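Local structure of glycoprotein (Chandipura virus, 5MDM) at residues V334-P346 with G383-D397. The protein probably attaches the virion to host receptors and, as a class III fusion glycoprotein, drives fusion of the viral and endosomal membranes when acidic pH changes its conformation. Residues are numbered along the deposited sequence; the frame is centred on the assembly and turned at random.
Sequences VRMWIDGPVLKEP and GYKFPWHLIGMGIVD
L343 N donates to Y384 O (2.7 Å), and the same oxygen also receives a CA-H...O contact from V342 CA. Y384 N returns a bond to L343 O, which makes L343 and Y384 an antiparallel hydrogen-bonded pair; V342 and K385 form the neighbouring non-hydrogen-bonded pair. Strand 342-343 is thus an outermost strand, within this chain, of an antiparallel sheet that continues through 383-385 to 378-380. In this class III fusion glycoprotein, residues 383-393 fall in a region probably involved in trimerization, as in related proteins. F386 N extends the pairing to P341 O. Beside this bridge the Y384 ring, with CG anti to its own carbonyl carbon (chi1 -63°), reaches under P346: CB of the proline stands 4.0 Å from the ring centroid and 8° off the normal, a CH-pi contact over the face, while K344 O lies at the ring edge. W364 meets the ring of Y384 as well.

F386 packs with its CE2 edge on L343 CD1 (3.8 Å), in the ring plane, and sets CD2 3.7 Å from I338 CD1. P341 rests its CB against W388 CE3 and its CA against I391 CD1; W388 also packs on P341 of the second subunit, so this patch adjoins the subunit interface.

Farther along, after the weakly bonded strand around 392-393, the chain returns to strand 325-338. V396 CB sits 3.7 Å above the centre of the R335 guanidinium, which is held in turn by the carbonyls of H211 and S210. W337 NE1 donates to D397 OD2 at 2.8 Å, the oxygen in the indole plane but approached 38° out of the carboxylate plane, while D397 OD1 accepts from E399 N.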
loop_
_atom_site.group_PDB
_atom_site.type_symbol
_atom_site.label_atom_id
_atom_site.label_comp_id
_atom_site.label_asym_id
_atom_site.label_seq_id
_atom_site.Cartn_x
_atom_site.Cartn_y
_atom_site.Cartn_z
ATOM N N VAL A 334 -24.528 -18.634 3.452
ATOM C CA VAL A 334 -23.399 -19.108 4.231
ATOM C C VAL A 334 -22.115 -18.764 3.494
ATOM O O VAL A 334 -22.133 -18.498 2.288
ATOM C CB VAL A 334 -23.460 -20.617 4.454
ATOM C CG1 VAL A 334 -24.731 -20.991 5.200
ATOM C CG2 VAL A 334 -23.385 -21.337 3.124
ATOM N N ARG A 335 -21.006 -18.757 4.222
ATOM C CA ARG A 335 -19.722 -18.431 3.626
ATOM C C ARG A 335 -19.146 -19.648 2.922
ATOM O O ARG A 335 -19.069 -20.738 3.492
ATOM C CB ARG A 335 -18.752 -17.915 4.689
ATOM C CG ARG A 335 -17.333 -17.695 4.203
ATOM C CD ARG A 335 -16.521 -16.951 5.250
ATOM N NE ARG A 335 -17.071 -15.621 5.510
ATOM C CZ ARG A 335 -17.235 -15.102 6.722
ATOM N NH1 ARG A 335 -16.891 -15.797 7.795
ATOM N NH2 ARG A 335 -17.742 -13.885 6.861
ATOM N N MET A 336 -18.760 -19.459 1.667
ATOM C CA MET A 336 -18.124 -20.515 0.893
ATOM C C MET A 336 -16.852 -19.984 0.260
ATOM O O MET A 336 -16.731 -18.787 0.002
ATOM C CB MET A 336 -19.055 -21.006 -0.211
ATOM C CG MET A 336 -20.367 -21.549 0.278
ATOM S SD MET A 336 -21.379 -22.100 -1.097
ATOM C CE MET A 336 -22.809 -22.749 -0.231
ATOM N N TRP A 337 -15.903 -20.875 0.006
ATOM C CA TRP A 337 -14.719 -20.507 -0.755
ATOM C C TRP A 337 -14.763 -21.116 -2.150
ATOM O O TRP A 337 -14.980 -22.318 -2.307
ATOM C CB TRP A 337 -13.447 -20.916 -0.015
ATOM C CG TRP A 337 -13.204 -20.072 1.187
ATOM C CD1 TRP A 337 -12.390 -18.979 1.275
ATOM C CD2 TRP A 337 -13.802 -20.232 2.476
ATOM N NE1 TRP A 337 -12.434 -18.456 2.544
ATOM C CE2 TRP A 337 -13.297 -19.207 3.301
ATOM C CE3 TRP A 337 -14.715 -21.142 3.014
ATOM C CZ2 TRP A 337 -13.674 -19.070 4.633
ATOM C CZ3 TRP A 337 -15.087 -21.003 4.336
ATOM C CH2 TRP A 337 -14.567 -19.978 5.130
ATOM N N ILE A 338 -14.579 -20.275 -3.160
ATOM C CA ILE A 338 -14.586 -20.740 -4.540
ATOM C C ILE A 338 -13.201 -20.595 -5.161
ATOM O O ILE A 338 -12.374 -19.821 -4.675
ATOM C CB ILE A 338 -15.620 -19.988 -5.384
ATOM C CG1 ILE A 338 -15.358 -18.484 -5.333
ATOM C CG2 ILE A 338 -17.025 -20.309 -4.901
ATOM C CD1 ILE A 338 -16.348 -17.675 -6.131
ATOM N N ASP A 339 -12.955 -21.344 -6.235
ATOM C CA ASP A 339 -11.622 -21.422 -6.830
ATOM C C ASP A 339 -11.250 -20.202 -7.674
ATOM O O ASP A 339 -10.073 -19.962 -7.934
ATOM C CB ASP A 339 -11.464 -22.708 -7.647
ATOM C CG ASP A 339 -11.553 -23.958 -6.790
ATOM O OD1 ASP A 339 -12.339 -23.961 -5.821
ATOM O OD2 ASP A 339 -10.836 -24.940 -7.082
ATOM N N GLY A 340 -12.250 -19.433 -8.091
ATOM C CA GLY A 340 -12.013 -18.237 -8.882
ATOM C C GLY A 340 -13.308 -17.576 -9.309
ATOM O O GLY A 340 -14.376 -18.175 -9.189
ATOM N N PRO A 341 -13.226 -16.335 -9.816
ATOM C CA PRO A 341 -14.415 -15.581 -10.241
ATOM C C PRO A 341 -15.156 -16.285 -11.363
ATOM O O PRO A 341 -16.362 -16.105 -11.517
ATOM C CB PRO A 341 -13.839 -14.248 -10.732
ATOM C CG PRO A 341 -12.405 -14.525 -11.013
ATOM C CD PRO A 341 -11.986 -15.574 -10.030
ATOM N N VAL A 342 -14.429 -17.081 -12.137
ATOM C CA VAL A 342 -15.034 -17.933 -13.149
ATOM C C VAL A 342 -14.613 -19.380 -12.891
ATOM O O VAL A 342 -13.443 -19.648 -12.622
ATOM C CB VAL A 342 -14.655 -17.469 -14.571
ATOM C CG1 VAL A 342 -13.209 -16.976 -14.605
ATOM C CG2 VAL A 342 -14.908 -18.574 -15.595
ATOM N N LEU A 343 -15.571 -20.304 -12.953
ATOM C CA LEU A 343 -15.335 -21.688 -12.544
ATOM C C LEU A 343 -15.690 -22.695 -13.630
ATOM O O LEU A 343 -16.511 -22.413 -14.500
ATOM C CB LEU A 343 -16.158 -22.005 -11.295
ATOM C CG LEU A 343 -15.962 -21.104 -10.076
ATOM C CD1 LEU A 343 -17.113 -21.289 -9.094
ATOM C CD2 LEU A 343 -14.624 -21.397 -9.409
ATOM N N LYS A 344 -15.081 -23.878 -13.565
ATOM C CA LYS A 344 -15.394 -24.960 -14.501
ATOM C C LYS A 344 -16.672 -25.699 -14.102
ATOM O O LYS A 344 -17.547 -25.934 -14.932
ATOM C CB LYS A 344 -14.234 -25.954 -14.605
ATOM C CG LYS A 344 -12.992 -25.415 -15.298
ATOM C CD LYS A 344 -12.217 -26.537 -15.981
ATOM C CE LYS A 344 -13.034 -27.154 -17.120
ATOM N NZ LYS A 344 -12.417 -28.392 -17.674
ATOM N N GLU A 345 -16.762 -26.069 -12.829
ATOM C CA GLU A 345 -17.944 -26.731 -12.287
ATOM C C GLU A 345 -18.553 -25.861 -11.182
ATOM O O GLU A 345 -17.831 -25.127 -10.502
ATOM C CB GLU A 345 -17.574 -28.118 -11.752
ATOM C CG GLU A 345 -17.047 -29.067 -12.817
ATOM C CD GLU A 345 -16.767 -30.459 -12.278
ATOM O OE1 GLU A 345 -16.489 -31.369 -13.091
ATOM O OE2 GLU A 345 -16.825 -30.647 -11.044
ATOM N N PRO A 346 -19.884 -25.939 -10.993
ATOM C CA PRO A 346 -20.550 -25.057 -10.027
ATOM C C PRO A 346 -20.331 -25.525 -8.589
ATOM O O PRO A 346 -21.297 -25.759 -7.859
ATOM C CB PRO A 346 -22.024 -25.195 -10.404
ATOM C CG PRO A 346 -22.132 -26.597 -10.890
ATOM C CD PRO A 346 -20.823 -26.912 -11.580
ATOM N N GLY A 383 -17.758 -21.150 -18.706
ATOM C CA GLY A 383 -17.790 -21.628 -17.337
ATOM C C GLY A 383 -18.902 -21.014 -16.506
ATOM O O GLY A 383 -19.922 -20.569 -17.035
ATOM N N TYR A 384 -18.702 -21.000 -15.192
ATOM C CA TYR A 384 -19.660 -20.399 -14.277
ATOM C C TYR A 384 -19.105 -19.085 -13.746
ATOM O O TYR A 384 -18.000 -19.044 -13.205
ATOM C CB TYR A 384 -19.978 -21.358 -13.130
ATOM C CG TYR A 384 -20.632 -22.640 -13.592
ATOM C CD1 TYR A 384 -19.872 -23.755 -13.917
ATOM C CD2 TYR A 384 -22.012 -22.731 -13.712
ATOM C CE1 TYR A 384 -20.469 -24.928 -14.346
ATOM C CE2 TYR A 384 -22.618 -23.898 -14.136
ATOM C CZ TYR A 384 -21.845 -24.996 -14.453
ATOM O OH TYR A 384 -22.450 -26.160 -14.877
ATOM N N LYS A 385 -19.876 -18.013 -13.909
ATOM C CA LYS A 385 -19.398 -16.669 -13.590
ATOM C C LYS A 385 -20.128 -15.997 -12.422
ATOM O O LYS A 385 -21.368 -15.912 -12.395
ATOM C CB LYS A 385 -19.459 -15.770 -14.829
ATOM C CG LYS A 385 -18.685 -16.304 -16.027
ATOM C CD LYS A 385 -18.701 -15.314 -17.188
ATOM C CE LYS A 385 -17.888 -15.815 -18.377
ATOM N NZ LYS A 385 -18.484 -17.029 -19.005
ATOM N N PHE A 386 -19.330 -15.540 -11.460
ATOM C CA PHE A 386 -19.785 -14.662 -10.391
ATOM C C PHE A 386 -19.318 -13.256 -10.730
ATOM O O PHE A 386 -18.234 -13.077 -11.288
ATOM C CB PHE A 386 -19.164 -15.059 -9.047
ATOM C CG PHE A 386 -19.760 -16.295 -8.430
ATOM C CD1 PHE A 386 -20.946 -16.226 -7.716
ATOM C CD2 PHE A 386 -19.121 -17.522 -8.542
ATOM C CE1 PHE A 386 -21.494 -17.362 -7.138
ATOM C CE2 PHE A 386 -19.663 -18.659 -7.968
ATOM C CZ PHE A 386 -20.852 -18.578 -7.266
ATOM N N PRO A 387 -20.132 -12.248 -10.393
ATOM C CA PRO A 387 -19.693 -10.854 -10.489
ATOM C C PRO A 387 -18.630 -10.591 -9.430
ATOM O O PRO A 387 -18.789 -11.019 -8.287
ATOM C CB PRO A 387 -20.961 -10.075 -10.167
ATOM C CG PRO A 387 -21.747 -11.001 -9.321
ATOM C CD PRO A 387 -21.504 -12.359 -9.874
ATOM N N TRP A 388 -17.563 -9.895 -9.801
ATOM C CA TRP A 388 -16.401 -9.761 -8.933
ATOM C C TRP A 388 -16.695 -9.148 -7.567
ATOM O O TRP A 388 -15.962 -9.380 -6.604
ATOM C CB TRP A 388 -15.305 -8.956 -9.632
ATOM C CG TRP A 388 -14.051 -8.872 -8.828
ATOM C CD1 TRP A 388 -13.479 -7.749 -8.309
ATOM C CD2 TRP A 388 -13.221 -9.966 -8.428
ATOM N NE1 TRP A 388 -12.337 -8.074 -7.620
ATOM C CE2 TRP A 388 -12.157 -9.431 -7.677
ATOM C CE3 TRP A 388 -13.271 -11.350 -8.641
ATOM C CZ2 TRP A 388 -11.153 -10.228 -7.133
ATOM C CZ3 TRP A 388 -12.275 -12.139 -8.103
ATOM C CH2 TRP A 388 -11.234 -11.578 -7.356
ATOM N N HIS A 389 -17.766 -8.372 -7.476
ATOM C CA HIS A 389 -18.045 -7.634 -6.249
ATOM C C HIS A 389 -18.620 -8.516 -5.152
ATOM O O HIS A 389 -18.574 -8.149 -3.981
ATOM C CB HIS A 389 -18.972 -6.454 -6.522
ATOM C CG HIS A 389 -20.393 -6.842 -6.774
ATOM N ND1 HIS A 389 -21.357 -6.816 -5.788
ATOM C CD2 HIS A 389 -21.021 -7.251 -7.902
ATOM C CE1 HIS A 389 -22.515 -7.196 -6.297
ATOM N NE2 HIS A 389 -22.338 -7.468 -7.577
ATOM N N LEU A 390 -19.154 -9.672 -5.533
ATOM C CA LEU A 390 -19.702 -10.616 -4.568
ATOM C C LEU A 390 -18.592 -11.408 -3.902
ATOM O O LEU A 390 -18.811 -12.098 -2.904
ATOM C CB LEU A 390 -20.678 -11.573 -5.247
ATOM C CG LEU A 390 -22.021 -10.974 -5.643
ATOM C CD1 LEU A 390 -22.969 -12.073 -6.065
ATOM C CD2 LEU A 390 -22.608 -10.157 -4.502
ATOM N N ILE A 391 -17.397 -11.294 -4.463
ATOM C CA ILE A 391 -16.241 -12.036 -3.987
ATOM C C ILE A 391 -15.381 -11.185 -3.065
ATOM O O ILE A 391 -15.136 -10.008 -3.334
ATOM C CB ILE A 391 -15.386 -12.503 -5.167
ATOM C CG1 ILE A 391 -16.257 -13.267 -6.158
ATOM C CG2 ILE A 391 -14.212 -13.338 -4.687
ATOM C CD1 ILE A 391 -15.502 -13.805 -7.332
ATOM N N GLY A 392 -14.926 -11.789 -1.976
ATOM C CA GLY A 392 -14.026 -11.128 -1.057
ATOM C C GLY A 392 -12.740 -11.909 -0.879
ATOM O O GLY A 392 -12.686 -13.118 -1.128
ATOM N N MET A 393 -11.701 -11.211 -0.434
ATOM C CA MET A 393 -10.390 -11.814 -0.240
ATOM C C MET A 393 -9.597 -11.079 0.839
ATOM O O MET A 393 -9.702 -9.861 0.982
ATOM C CB MET A 393 -9.626 -11.787 -1.561
ATOM C CG MET A 393 -9.936 -10.543 -2.379
ATOM S SD MET A 393 -9.225 -10.589 -4.024
ATOM C CE MET A 393 -7.502 -10.771 -3.594
ATOM N N GLY A 394 -8.808 -11.825 1.602
ATOM C CA GLY A 394 -7.889 -11.230 2.554
ATOM C C GLY A 394 -8.529 -10.617 3.783
ATOM O O GLY A 394 -7.852 -9.947 4.564
ATOM N N ILE A 395 -9.825 -10.843 3.968
ATOM C CA ILE A 395 -10.511 -10.338 5.157
ATOM C C ILE A 395 -10.955 -11.459 6.106
ATOM O O ILE A 395 -10.504 -11.521 7.252
ATOM C CB ILE A 395 -11.727 -9.448 4.801
ATOM C CG1 ILE A 395 -11.344 -8.398 3.758
ATOM C CG2 ILE A 395 -12.271 -8.770 6.042
ATOM C CD1 ILE A 395 -10.194 -7.514 4.166
ATOM N N VAL A 396 -11.824 -12.344 5.627
ATOM C CA VAL A 396 -12.416 -13.362 6.493
ATOM C C VAL A 396 -11.587 -14.638 6.616
ATOM O O VAL A 396 -11.984 -15.578 7.308
ATOM C CB VAL A 396 -13.826 -13.740 6.025
ATOM C CG1 VAL A 396 -14.666 -12.494 5.857
ATOM C CG2 VAL A 396 -13.757 -14.525 4.728
ATOM N N ASP A 397 -10.443 -14.674 5.939
ATOM C CA ASP A 397 -9.503 -15.788 6.071
ATOM C C ASP A 397 -8.064 -15.282 6.039
ATOM O O ASP A 397 -7.809 -14.128 5.693
ATOM C CB ASP A 397 -9.732 -16.847 4.985
ATOM C CG ASP A 397 -9.716 -16.267 3.582
ATOM O OD1 ASP A 397 -8.647 -15.806 3.135
ATOM O OD2 ASP A 397 -10.775 -16.283 2.916
#